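Side-chain contacts in aspartate aminotransferase, cytoplasmic (Schizosaccharomyces pombe 972h-, PDB 6JPK), which catalyses the transfer of the amino group from L-aspartate to 2-oxoglutarate, giving oxaloacetate and L-glutamate, with pyridoxal 5'-phosphate as cofactor: residues A[57-62]-A[303-308]; A[46-51]-A[320-325]; A[84-89]-A[314-319]; A[104-109]-A[290-295]. The protein carries 1 engineered substitution. All coordinates share one frame; numbering follows the deposited sequence.

Interaction 1: residues A[57-62]-A[303-308]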
loop_
_atom_site.group_PDB
_atom_site.type_symbol
_atom_site.label_atom_id
_atom_site.label_comp_id
_atom_site.label_asym_id
_atom_site.label_seq_id
_atom_site.Cartn_x
_atom_site.Cartn_y
_atom_site.Cartn_z
ATOM N N SER A 57 -17.941 8.355 -7.939
ATOM C CA SER A 57 -17.758 6.913 -8.064
ATOM C C SER A 57 -18.819 6.294 -8.971
ATOM O O SER A 57 -18.507 5.380 -9.740
ATOM C CB SER A 57 -17.725 6.235 -6.680
ATOM O OG SER A 57 -18.944 6.343 -5.985
ATOM N N LYS A 58 -20.053 6.811 -8.944
ATOM C CA LYS A 58 -21.079 6.336 -9.874
ATOM C C LYS A 58 -20.710 6.646 -11.323
ATOM O O LYS A 58 -20.898 5.806 -12.214
ATOM C CB LYS A 58 -22.435 6.967 -9.539
ATOM C CG LYS A 58 -23.028 6.528 -8.196
ATOM C CD LYS A 58 -23.303 5.029 -8.168
ATOM C CE LYS A 58 -24.167 4.642 -6.967
ATOM N NZ LYS A 58 -25.459 5.379 -6.945
ATOM N N ILE A 59 -20.221 7.858 -11.578
ATOM C CA ILE A 59 -19.801 8.242 -12.924
ATOM C C ILE A 59 -18.669 7.344 -13.404
ATOM O O ILE A 59 -18.677 6.858 -14.544
ATOM C CB ILE A 59 -19.401 9.731 -12.949
ATOM C CG1 ILE A 59 -20.638 10.610 -12.765
ATOM C CG2 ILE A 59 -18.678 10.090 -14.274
ATOM C CD1 ILE A 59 -20.320 12.072 -12.438
ATOM N N VAL A 60 -17.688 7.092 -12.535
ATOM C CA VAL A 60 -16.511 6.323 -12.937
ATOM C C VAL A 60 -16.891 4.882 -13.265
ATOM O O VAL A 60 -16.403 4.307 -14.247
ATOM C CB VAL A 60 -15.435 6.403 -11.840
ATOM C CG1 VAL A 60 -14.439 5.252 -11.962
ATOM C CG2 VAL A 60 -14.712 7.752 -11.929
ATOM N N GLU A 61 -17.791 4.286 -12.483
ATOM C CA GLU A 61 -18.079 2.870 -12.682
ATOM C C GLU A 61 -18.815 2.622 -13.995
ATOM O O GLU A 61 -18.698 1.536 -14.570
ATOM C CB GLU A 61 -18.873 2.317 -11.493
ATOM C CG GLU A 61 -20.389 2.448 -11.603
ATOM C CD GLU A 61 -21.087 2.285 -10.257
ATOM O OE1 GLU A 61 -20.386 2.025 -9.249
ATOM O OE2 GLU A 61 -22.333 2.432 -10.205
ATOM N N GLU A 62 -19.544 3.619 -14.499
ATOM C CA GLU A 62 -20.269 3.488 -15.755
ATOM C C GLU A 62 -19.418 3.818 -16.967
ATOM O O GLU A 62 -19.874 3.618 -18.098
ATOM C CB GLU A 62 -21.499 4.399 -15.751
ATOM C CG GLU A 62 -22.524 4.037 -14.701
ATOM C CD GLU A 62 -23.349 2.829 -15.093
ATOM O OE1 GLU A 62 -23.483 2.567 -16.311
ATOM O OE2 GLU A 62 -23.864 2.141 -14.184
ATOM N N ALA A 303 -10.863 10.529 -7.140
ATOM C CA ALA A 303 -10.261 11.832 -6.896
ATOM C C ALA A 303 -9.946 12.542 -8.203
ATOM O O ALA A 303 -10.199 13.747 -8.343
ATOM C CB ALA A 303 -8.996 11.665 -6.040
ATOM N N ALA A 304 -9.403 11.811 -9.184
ATOM C CA ALA A 304 -9.118 12.435 -10.470
ATOM C C ALA A 304 -10.406 12.905 -11.131
ATOM O O ALA A 304 -10.431 13.961 -11.771
ATOM C CB ALA A 304 -8.370 11.465 -11.389
ATOM N N GLU A 305 -11.493 12.145 -10.973
ATOM C CA GLU A 305 -12.751 12.551 -11.599
ATOM C C GLU A 305 -13.226 13.882 -11.026
ATOM O O GLU A 305 -13.578 14.803 -11.770
ATOM C CB GLU A 305 -13.812 11.462 -11.411
ATOM C CG GLU A 305 -14.984 11.602 -12.340
ATOM C CD GLU A 305 -14.602 11.388 -13.815
ATOM O OE1 GLU A 305 -13.600 10.677 -14.103
ATOM O OE2 GLU A 305 -15.305 11.945 -14.684
ATOM N N ILE A 306 -13.211 14.005 -9.695
ATOM C CA ILE A 306 -13.579 15.261 -9.047
ATOM C C ILE A 306 -12.662 16.396 -9.494
ATOM O O ILE A 306 -13.124 17.455 -9.940
ATOM C CB ILE A 306 -13.547 15.095 -7.518
ATOM C CG1 ILE A 306 -14.667 14.149 -7.057
ATOM C CG2 ILE A 306 -13.646 16.450 -6.836
ATOM C CD1 ILE A 306 -14.686 13.924 -5.536
ATOM N N LEU A 307 -11.347 16.195 -9.369
ATOM C CA LEU A 307 -10.401 17.298 -9.532
ATOM C C LEU A 307 -10.376 17.838 -10.960
ATOM O O LEU A 307 -10.115 19.027 -11.159
ATOM C CB LEU A 307 -9.003 16.851 -9.093
ATOM C CG LEU A 307 -8.898 16.576 -7.582
ATOM C CD1 LEU A 307 -7.602 15.861 -7.192
ATOM C CD2 LEU A 307 -9.033 17.875 -6.815
ATOM N N ASN A 308 -10.654 17.002 -11.956
ATOM C CA ASN A 308 -10.593 17.434 -13.347
ATOM C C ASN A 308 -11.947 17.854 -13.901
ATOM O O ASN A 308 -12.026 18.234 -15.070
ATOM C CB ASN A 308 -9.987 16.323 -14.213
ATOM C CG ASN A 308 -8.509 16.120 -13.926
ATOM O OD1 ASN A 308 -7.729 17.063 -13.998
ATOM N ND2 ASN A 308 -8.129 14.910 -13.552
#

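Interaction 2: residues A[46-51]-A[320-325]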
loop_
_atom_site.group_PDB
_atom_site.type_symbol
_atom_site.label_atom_id
_atom_site.label_comp_id
_atom_site.label_asym_id
_atom_site.label_seq_id
_atom_site.Cartn_x
_atom_site.Cartn_y
_atom_site.Cartn_z
ATOM N N LYS A 46 -22.439 9.347 12.437
ATOM C CA LYS A 46 -22.223 8.273 11.463
ATOM C C LYS A 46 -21.184 8.671 10.426
ATOM O O LYS A 46 -21.044 9.855 10.103
ATOM C CB LYS A 46 -23.508 7.901 10.699
ATOM C CG LYS A 46 -24.535 7.143 11.494
ATOM C CD LYS A 46 -24.026 5.782 11.994
ATOM C CE LYS A 46 -23.887 4.748 10.866
ATOM N NZ LYS A 46 -25.176 4.348 10.260
ATOM N N PRO A 47 -20.483 7.696 9.846
ATOM C CA PRO A 47 -19.637 7.987 8.686
ATOM C C PRO A 47 -20.451 8.684 7.608
ATOM O O PRO A 47 -21.644 8.429 7.441
ATOM C CB PRO A 47 -19.159 6.600 8.240
ATOM C CG PRO A 47 -19.205 5.767 9.512
ATOM C CD PRO A 47 -20.455 6.266 10.210
ATOM N N TRP A 48 -19.809 9.601 6.894
ATOM C CA TRP A 48 -20.509 10.468 5.958
ATOM C C TRP A 48 -19.784 10.436 4.622
ATOM O O TRP A 48 -18.697 11.003 4.495
ATOM C CB TRP A 48 -20.590 11.895 6.506
ATOM C CG TRP A 48 -21.498 12.806 5.731
ATOM C CD1 TRP A 48 -22.856 12.748 5.666
ATOM C CD2 TRP A 48 -21.104 13.929 4.924
ATOM N NE1 TRP A 48 -23.338 13.758 4.869
ATOM C CE2 TRP A 48 -22.279 14.497 4.403
ATOM C CE3 TRP A 48 -19.868 14.504 4.595
ATOM C CZ2 TRP A 48 -22.261 15.617 3.564
ATOM C CZ3 TRP A 48 -19.851 15.610 3.763
ATOM C CH2 TRP A 48 -21.043 16.156 3.261
ATOM N N ILE A 49 -20.389 9.806 3.619
ATOM C CA ILE A 49 -19.821 9.823 2.274
ATOM C C ILE A 49 -20.154 11.159 1.622
ATOM O O ILE A 49 -21.318 11.582 1.594
ATOM C CB ILE A 49 -20.344 8.642 1.440
ATOM C CG1 ILE A 49 -20.022 7.311 2.126
ATOM C CG2 ILE A 49 -19.710 8.663 0.038
ATOM C CD1 ILE A 49 -20.806 6.132 1.548
ATOM N N LEU A 50 -19.132 11.859 1.122
ATOM C CA LEU A 50 -19.357 13.188 0.486
ATOM C C LEU A 50 -20.189 13.010 -0.790
ATOM O O LEU A 50 -19.787 12.190 -1.639
ATOM C CB LEU A 50 -17.999 13.826 0.174
ATOM C CG LEU A 50 -16.972 13.769 1.303
ATOM C CD1 LEU A 50 -16.078 15.000 1.286
ATOM C CD2 LEU A 50 -17.658 13.627 2.654
ATOM N N PRO A 51 -21.302 13.746 -0.922
ATOM C CA PRO A 51 -22.128 13.615 -2.136
ATOM C C PRO A 51 -21.318 13.673 -3.425
ATOM O O PRO A 51 -21.566 12.886 -4.344
ATOM C CB PRO A 51 -23.109 14.792 -2.016
ATOM C CG PRO A 51 -23.226 15.021 -0.516
ATOM C CD PRO A 51 -21.840 14.745 0.022
ATOM N N LEU A 320 -16.813 20.146 1.356
ATOM C CA LEU A 320 -15.803 20.625 2.302
ATOM C C LEU A 320 -16.377 21.684 3.239
ATOM O O LEU A 320 -16.115 21.670 4.450
ATOM C CB LEU A 320 -14.601 21.198 1.540
ATOM C CG LEU A 320 -13.866 20.199 0.648
ATOM C CD1 LEU A 320 -12.817 20.885 -0.220
ATOM C CD2 LEU A 320 -13.229 19.114 1.512
ATOM N N LYS A 321 -17.158 22.614 2.690
ATOM C CA LYS A 321 -17.836 23.606 3.520
ATOM C C LYS A 321 -18.756 22.945 4.543
ATOM O O LYS A 321 -18.783 23.348 5.712
ATOM C CB LYS A 321 -18.619 24.571 2.631
ATOM C CG LYS A 321 -19.427 25.606 3.387
ATOM C CD LYS A 321 -20.091 26.585 2.423
ATOM C CE LYS A 321 -20.822 27.691 3.162
ATOM N NZ LYS A 321 -21.761 28.403 2.254
ATOM N N THR A 322 -19.513 21.928 4.121
ATOM C CA THR A 322 -20.385 21.207 5.044
ATOM C C THR A 322 -19.606 20.647 6.226
ATOM O O THR A 322 -19.977 20.866 7.387
ATOM C CB THR A 322 -21.115 20.074 4.316
ATOM O OG1 THR A 322 -22.000 20.637 3.339
ATOM C CG2 THR A 322 -21.945 19.248 5.314
ATOM N N MET A 323 -18.515 19.920 5.944
ATOM C CA MET A 323 -17.747 19.276 7.005
ATOM C C MET A 323 -17.051 20.305 7.885
ATOM O O MET A 323 -17.142 20.240 9.117
ATOM C CB MET A 323 -16.721 18.301 6.416
ATOM C CG MET A 323 -17.329 17.106 5.656
ATOM S SD MET A 323 -16.035 15.927 5.164
ATOM C CE MET A 323 -15.267 16.818 3.817
ATOM N N SER A 324 -16.341 21.259 7.278
ATOM C CA SER A 324 -15.604 22.215 8.089
ATOM C C SER A 324 -16.549 23.086 8.911
ATOM O O SER A 324 -16.233 23.433 10.052
ATOM C CB SER A 324 -14.690 23.076 7.220
ATOM O OG SER A 324 -15.416 23.712 6.186
ATOM N N SER A 325 -17.718 23.419 8.367
ATOM C CA SER A 325 -18.674 24.222 9.122
ATOM C C SER A 325 -19.234 23.461 10.318
ATOM O O SER A 325 -19.451 24.055 11.377
ATOM C CB SER A 325 -19.810 24.689 8.217
ATOM O OG SER A 325 -19.285 25.572 7.245
#

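Interaction 3: residues A[84-89]-A[314-319]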
loop_
_atom_site.group_PDB
_atom_site.type_symbol
_atom_site.label_atom_id
_atom_site.label_comp_id
_atom_site.label_asym_id
_atom_site.label_seq_id
_atom_site.Cartn_x
_atom_site.Cartn_y
_atom_site.Cartn_z
ATOM N N ALA A 84 -1.278 17.430 -7.558
ATOM C CA ALA A 84 -0.305 18.513 -7.468
ATOM C C ALA A 84 -0.943 19.862 -7.785
ATOM O O ALA A 84 -0.630 20.873 -7.140
ATOM C CB ALA A 84 0.860 18.241 -8.419
ATOM N N GLU A 85 -1.814 19.909 -8.795
ATOM C CA GLU A 85 -2.418 21.181 -9.171
ATOM C C GLU A 85 -3.239 21.773 -8.027
ATOM O O GLU A 85 -3.192 22.988 -7.788
ATOM C CB GLU A 85 -3.283 21.011 -10.427
ATOM C CG GLU A 85 -2.447 20.765 -11.677
ATOM C CD GLU A 85 -3.266 20.472 -12.933
ATOM O OE1 GLU A 85 -2.824 20.884 -14.031
ATOM O OE2 GLU A 85 -4.335 19.825 -12.832
ATOM N N VAL A 86 -3.985 20.936 -7.293
ATOM C CA VAL A 86 -4.849 21.501 -6.255
ATOM C C VAL A 86 -4.016 22.025 -5.076
ATOM O O VAL A 86 -4.444 22.954 -4.377
ATOM C CB VAL A 86 -5.920 20.481 -5.809
ATOM C CG1 VAL A 86 -5.305 19.343 -5.001
ATOM C CG2 VAL A 86 -7.046 21.179 -5.001
ATOM N N LEU A 87 -2.804 21.476 -4.867
ATOM C CA LEU A 87 -1.893 21.999 -3.842
ATOM C C LEU A 87 -1.335 23.362 -4.219
ATOM O O LEU A 87 -1.089 24.198 -3.344
ATOM C CB LEU A 87 -0.711 21.049 -3.630
ATOM C CG LEU A 87 -0.954 19.708 -2.949
ATOM C CD1 LEU A 87 0.340 18.902 -2.903
ATOM C CD2 LEU A 87 -1.529 19.928 -1.547
ATOM N N PHE A 88 -1.073 23.580 -5.507
ATOM C CA PHE A 88 -0.292 24.704 -5.996
ATOM C C PHE A 88 -1.093 25.552 -6.977
ATOM O O PHE A 88 -0.565 26.025 -7.988
ATOM C CB PHE A 88 1.007 24.220 -6.652
ATOM C CG PHE A 88 1.966 23.536 -5.686
ATOM C CD1 PHE A 88 2.538 24.245 -4.635
ATOM C CD2 PHE A 88 2.290 22.199 -5.838
ATOM C CE1 PHE A 88 3.419 23.628 -3.739
ATOM C CE2 PHE A 88 3.169 21.574 -4.950
ATOM C CZ PHE A 88 3.727 22.291 -3.896
ATOM N N ARG A 89 -2.373 25.780 -6.686
ATOM C CA ARG A 89 -3.163 26.631 -7.576
ATOM C C ARG A 89 -2.544 28.015 -7.778
ATOM O O ARG A 89 -2.553 28.495 -8.928
ATOM C CB ARG A 89 -4.619 26.717 -7.075
ATOM C CG ARG A 89 -5.297 25.332 -6.910
ATOM C CD ARG A 89 -6.791 25.323 -7.287
ATOM N NE ARG A 89 -7.621 26.002 -6.294
ATOM C CZ ARG A 89 -8.890 26.363 -6.482
ATOM N NH1 ARG A 89 -9.499 26.118 -7.641
ATOM N NH2 ARG A 89 -9.549 26.980 -5.508
ATOM N N ALA A 314 -16.580 21.978 -7.914
ATOM C CA ALA A 314 -17.399 22.935 -7.176
ATOM C C ALA A 314 -18.298 22.237 -6.158
ATOM O O ALA A 314 -18.514 22.751 -5.055
ATOM C CB ALA A 314 -18.245 23.767 -8.145
ATOM N N GLU A 315 -18.858 21.081 -6.522
ATOM C CA GLU A 315 -19.699 20.352 -5.577
ATOM C C GLU A 315 -18.873 19.783 -4.433
ATOM O O GLU A 315 -19.327 19.764 -3.284
ATOM C CB GLU A 315 -20.472 19.256 -6.312
ATOM C CG GLU A 315 -21.469 19.868 -7.325
ATOM C CD GLU A 315 -22.079 18.865 -8.283
ATOM O OE1 GLU A 315 -22.020 17.655 -7.991
ATOM O OE2 GLU A 315 -22.646 19.299 -9.322
ATOM N N TRP A 316 -17.652 19.329 -4.724
ATOM C CA TRP A 316 -16.757 18.895 -3.657
ATOM C C TRP A 316 -16.476 20.037 -2.684
ATOM O O TRP A 316 -16.470 19.830 -1.463
ATOM C CB TRP A 316 -15.460 18.340 -4.252
ATOM C CG TRP A 316 -14.401 17.942 -3.243
ATOM C CD1 TRP A 316 -14.571 17.172 -2.116
ATOM C CD2 TRP A 316 -13.002 18.276 -3.290
ATOM N NE1 TRP A 316 -13.362 17.021 -1.459
ATOM C CE2 TRP A 316 -12.389 17.687 -2.159
ATOM C CE3 TRP A 316 -12.212 19.021 -4.179
ATOM C CZ2 TRP A 316 -11.019 17.813 -1.895
ATOM C CZ3 TRP A 316 -10.840 19.151 -3.907
ATOM C CH2 TRP A 316 -10.269 18.554 -2.770
ATOM N N GLU A 317 -16.265 21.255 -3.203
ATOM C CA GLU A 317 -16.024 22.398 -2.319
ATOM C C GLU A 317 -17.219 22.663 -1.410
ATOM O O GLU A 317 -17.043 23.057 -0.247
ATOM C CB GLU A 317 -15.693 23.653 -3.134
ATOM C CG GLU A 317 -14.262 23.666 -3.688
ATOM C CD GLU A 317 -13.983 24.904 -4.527
ATOM O OE1 GLU A 317 -14.840 25.253 -5.382
ATOM O OE2 GLU A 317 -12.917 25.531 -4.321
ATOM N N GLN A 318 -18.441 22.462 -1.921
ATOM C CA GLN A 318 -19.619 22.505 -1.055
ATOM C C GLN A 318 -19.551 21.445 0.045
ATOM O O GLN A 318 -19.923 21.714 1.192
ATOM C CB GLN A 318 -20.901 22.328 -1.876
ATOM C CG GLN A 318 -21.276 23.551 -2.675
ATOM C CD GLN A 318 -21.249 24.808 -1.821
ATOM O OE1 GLN A 318 -21.967 24.913 -0.821
ATOM N NE2 GLN A 318 -20.393 25.760 -2.197
ATOM N N ASP A 319 -19.121 20.225 -0.287
ATOM C CA ASP A 319 -18.993 19.188 0.739
ATOM C C ASP A 319 -17.933 19.554 1.786
ATOM O O ASP A 319 -18.111 19.278 2.978
ATOM C CB ASP A 319 -18.653 17.835 0.105
ATOM C CG ASP A 319 -19.732 17.332 -0.879
ATOM O OD1 ASP A 319 -20.866 17.863 -0.912
ATOM O OD2 ASP A 319 -19.431 16.379 -1.630
HETATM O O HOH W 1 -12.551 27.756 -5.781
#

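Interaction 4: residues A[104-109]-A[290-295]. With PO4 (phosphate ion), chain C.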
loop_
_atom_site.group_PDB
_atom_site.type_symbol
_atom_site.label_atom_id
_atom_site.label_comp_id
_atom_site.label_asym_id
_atom_site.label_seq_id
_atom_site.Cartn_x
_atom_site.Cartn_y
_atom_site.Cartn_z
ATOM N N GLN A 104 1.797 8.659 -6.664
ATOM C CA GLN A 104 0.611 8.194 -5.957
ATOM C C GLN A 104 1.042 7.181 -4.907
ATOM O O GLN A 104 1.871 6.305 -5.175
ATOM C CB GLN A 104 -0.390 7.582 -6.932
ATOM C CG GLN A 104 -1.648 7.026 -6.276
ATOM C CD GLN A 104 -2.560 6.358 -7.281
ATOM O OE1 GLN A 104 -2.530 6.670 -8.487
ATOM N NE2 GLN A 104 -3.388 5.435 -6.793
ATOM N N SER A 105 0.508 7.325 -3.703
ATOM C CA SER A 105 0.950 6.563 -2.546
ATOM C C SER A 105 -0.250 5.930 -1.853
ATOM O O SER A 105 -1.411 6.263 -2.127
ATOM C CB SER A 105 1.710 7.461 -1.559
ATOM O OG SER A 105 0.899 8.556 -1.159
ATOM N N VAL A 106 0.045 5.020 -0.930
ATOM C CA VAL A 106 -0.987 4.416 -0.098
ATOM C C VAL A 106 -1.338 5.453 0.962
ATOM O O VAL A 106 -0.894 5.359 2.116
ATOM C CB VAL A 106 -0.510 3.094 0.529
ATOM C CG1 VAL A 106 -1.640 2.424 1.309
ATOM C CG2 VAL A 106 0.019 2.152 -0.552
ATOM N N SER A 107 -2.103 6.464 0.548
ATOM C CA SER A 107 -2.552 7.584 1.370
ATOM C C SER A 107 -1.389 8.379 1.955
ATOM O O SER A 107 -0.252 8.283 1.472
ATOM C CB SER A 107 -3.481 7.097 2.486
ATOM O OG SER A 107 -4.488 8.066 2.776
ATOM N N GLY A 108 -1.675 9.187 2.978
ATOM C CA GLY A 108 -0.647 10.054 3.538
ATOM C C GLY A 108 0.482 9.287 4.206
ATOM O O GLY A 108 1.648 9.687 4.127
ATOM N N THR A 109 0.162 8.182 4.879
ATOM C CA THR A 109 1.214 7.427 5.559
ATOM C C THR A 109 2.212 6.862 4.556
ATOM O O THR A 109 3.429 6.955 4.755
ATOM C CB THR A 109 0.611 6.310 6.404
ATOM O OG1 THR A 109 -0.282 6.888 7.357
ATOM C CG2 THR A 109 1.718 5.553 7.154
ATOM N N ASN A 290 9.575 -1.975 -4.997
ATOM C CA ASN A 290 10.018 -2.992 -4.059
ATOM C C ASN A 290 9.240 -2.985 -2.751
ATOM O O ASN A 290 9.609 -3.709 -1.823
ATOM C CB ASN A 290 11.514 -2.824 -3.785
ATOM C CG ASN A 290 12.353 -3.224 -4.981
ATOM O OD1 ASN A 290 12.506 -4.410 -5.263
ATOM N ND2 ASN A 290 12.849 -2.237 -5.725
ATOM N N THR A 291 8.184 -2.179 -2.649
ATOM C CA THR A 291 7.284 -2.194 -1.500
ATOM C C THR A 291 5.875 -2.611 -1.885
ATOM O O THR A 291 5.299 -3.496 -1.246
ATOM C CB THR A 291 7.223 -0.807 -0.819
ATOM O OG1 THR A 291 6.972 0.202 -1.811
ATOM C CG2 THR A 291 8.529 -0.484 -0.068
ATOM N N ILE A 292 5.291 -1.987 -2.907
ATOM C CA ILE A 292 3.881 -2.215 -3.217
ATOM C C ILE A 292 3.699 -2.543 -4.692
ATOM O O ILE A 292 2.612 -2.961 -5.104
ATOM C CB ILE A 292 3.020 -0.998 -2.836
ATOM C CG1 ILE A 292 3.378 0.211 -3.709
ATOM C CG2 ILE A 292 3.142 -0.687 -1.324
ATOM C CD1 ILE A 292 2.348 1.341 -3.640
ATOM N N SER A 293 4.749 -2.319 -5.490
ATOM C CA SER A 293 4.745 -2.497 -6.942
ATOM C C SER A 293 4.008 -1.352 -7.646
ATOM O O SER A 293 4.591 -0.679 -8.506
ATOM C CB SER A 293 4.149 -3.862 -7.312
ATOM O OG SER A 293 4.450 -4.217 -8.641
ATOM N N ASN A 294 2.741 -1.115 -7.301
ATOM C CA ASN A 294 1.964 -0.011 -7.862
ATOM C C ASN A 294 0.779 0.263 -6.936
ATOM O O ASN A 294 0.415 -0.596 -6.120
ATOM C CB ASN A 294 1.501 -0.311 -9.310
ATOM C CG ASN A 294 0.926 -1.719 -9.483
ATOM O OD1 ASN A 294 -0.225 -1.986 -9.123
ATOM N ND2 ASN A 294 1.715 -2.610 -10.064
ATOM N N PRO A 295 0.198 1.465 -6.991
ATOM C CA PRO A 295 -0.749 1.890 -5.943
ATOM C C PRO A 295 -2.191 1.550 -6.298
ATOM O O PRO A 295 -2.508 1.279 -7.469
ATOM C CB PRO A 295 -0.524 3.411 -5.884
ATOM C CG PRO A 295 -0.194 3.775 -7.319
ATOM C CD PRO A 295 0.616 2.602 -7.845
HETATM P P PO4 C . -3.570 8.498 5.991
HETATM O O1 PO4 C . -2.433 7.499 5.919
HETATM O O2 PO4 C . -3.727 9.255 4.692
HETATM O O3 PO4 C . -4.837 7.732 6.313
HETATM O O4 PO4 C . -3.348 9.523 7.078
#

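Interaction 1: residues A[57-62]-A[303-308]
Val60 and Glu305 make the close half of this helix-helix contact, where a methyl group packs along the side of an acidic chain rather than against another hydrocarbon. CG2 of Val60 lies 3.9 Å from Glu305 CB and 3.8 Å from Glu305 OE1, so the glutamate curls round one methyl from CB to OE1 as the two side chains pass in opposite directions. The bend in Glu305 makes this possible: its chi2 of 66° folds the carboxylate back beside the valine instead of letting it run straight on. Val60 is buried and has Phe66 and Arg301 for further neighbours, while Glu305 also rests on Leu312 of the following helix. OE1 takes a weak hydrogen bond from Gln63, just beyond the end of the 57-62 segment.

The other half is looser and nearer to solvent. There Ile59 crosses Glu305 at about a right angle and offers a single methyl, with CG2 3.9 Å from Glu305 OE2. Both residues remain partly exposed, and the carboxylate receives neither a charge partner nor a hydrogen bond from the facing segment. With Val60 and Glu305 bringing their CA atoms within 7.4 Å, the example illustrates a small packing contact of helix 51-62 against helix 297-308 in the fold of the pyridoxal-phosphate-dependent aminotransferases, away from the probable substrate-binding residues.

Interaction 2: residues A[46-51]-A[320-325]
The indole of Trp48 meets Met323 at the rim of its six-membered ring: the sulfur SD sits 5.2 Å from that ring's centroid and 78° off the ring normal, an edge-on Met-aromatic contact. One face of the indole is overlain, toward its rim, by the CA of Leu50 from the same loop. Two carbons of helix 310-340 approach the ring obliquely, Met323 CG at 3.5 Å from Trp48 CZ3 and Thr322 CG2 at 3.8 Å from Trp48 CH2. The hydroxyl of Thr322 is meanwhile turned back to the carbonyl of Gln318, which leaves its methyl for the tryptophan. Past the sulfur, the bend of Met323 at chi3 (-74°) carries CE to the isobutyl group of Leu50, whose CD2 lies 3.8 Å from Met323 SD. The still closer approach of CE to CD1 is tighter than normal packing and its exact value is doubtful. Met323 also comes near Lys255, the lysine that probably carries the cofactor. Were Trp48 replaced by alanine, Thr322 CG2 and Met323 CG would probably lose the ring they rest against, opening a gap between loop and helix. The chemistry is thus that of dispersion without directional bonds, a polarisable sulfur lying between an aromatic rim and a branched aliphatic chain.

Interaction 3: residues A[84-89]-A[314-319]
Arg89 and Glu317 face each other from opposite directions, and following the arginine outward shows how a charged pair can meet without a direct hydrogen bond. Arg89 CB stands 4.1 Å from Glu85 O at the end of helix 77-87. With chi1 at -56°, CG is anti to the carbonyl carbon and folds back over that helix end, which puts Arg89 CG 3.3 Å from Glu85 O and Arg89 CG 3.6 Å from Val86 O. Further bends at chi2 and chi3 then turn the chain outward through CD. NE is taken by Asn231 and NH1 by a glycerol probably picked up from the crystallisation liquor, and these two partners help hold the guanidinium. NH2 alone looks to the other segment, 3.9 Å from Glu317 OE2: a long salt bridge in which the oxygen lies well out of the guanidinium plane, the two flat groups being turned 83° apart. A water closes the gap. It lies in the guanidinium plane at the edge, accepts from Arg89 NH2 at 3.1 Å and donates to Glu317 OE2 at 2.7 Å.

Beside this polar bridge runs a thin apolar seam. Val86 CG2 reaches the edge of the Trp316 indole, 4.4 Å from CZ3, while the indole NE1 donates to the backbone of Asn256 and so helps fix the ring's rotation. The contact therefore joins helix 77-87 to helix 310-340 through a long, water-bridged ion pair and a light apolar edge contact of similar extent; the attraction of the charges is probably softened by solvent and lacks the directionality of a paired guanidinium-carboxylate bond.

Interaction 4: residues A[104-109]-A[290-295]
Gln104 and Pro295 supply the larger of two van der Waals contacts, in which the extended glutamine chain (chi1 178°, chi2 -176°) crosses the pyrrolidine ring. Pro295 CG lies 3.5 Å from Gln104 CD, and Pro295 CB is 3.6 Å from Gln104 NE2, so the amide group itself packs on the ring. A second, lighter meeting joins Val106 CG2 to Ile292 CD1 at 4.0 Å, the two chains sliding past each other.

Hydrogen bonding looks elsewhere. Gln104 OE1 accepts from the backbone N of Leu76, which helps fix the turn of the amide beside the proline. With only a methyl in place of the Gln104 amide, as in alanine, the N-H of Leu76 is likely to lose this acceptor and Pro295 its cover. The carbonyl of Ile292 is held by Arg263 of the second subunit.

Ionic and polar bonds gather at the far end of the 104-109 segment, after the inverse gamma turn centred on Val106. A phosphate ion, probably from the crystallisation liquor, receives Gly108 N at its O2 (2.7 Å) and Thr109 N at its O1 (2.9 Å). Ser107 OG and Thr109 OG1 also reach it, at doubtful lengths. Ser252 and Arg263 of the same chain, and Tyr70 of the second subunit, also bond to the ion. Such a Ser-Gly-Thr turn entering a helix, with an arginine of the same chain and a tyrosine of the second subunit, is consistent with the cofactor-phosphate pocket of fold-type I aminotransferases.

Overall arrangement
Helix 310-340 ties three of the four contacts together. Interactions 2 and 3 use successive segments of it and touch where Leu50 CB lies 3.4 Å from Asp319 OD2. Interaction 1 reaches interaction 3 from the preceding helix, with Leu307 CD2 3.7 Å from Trp316 CZ3, the centres of the two interactions being 14 Å apart. Two members of this cluster come near Lys255, the probable cofactor-binding lysine: the side chains of Met323 and Trp316 lie about 7 Å and 9 Å from its side chain. Interaction 4 stands apart, its centre 21 to 26 Å from the others, and contributes the phosphate site, shared with the second subunit. Interaction 2 likewise borders that subunit.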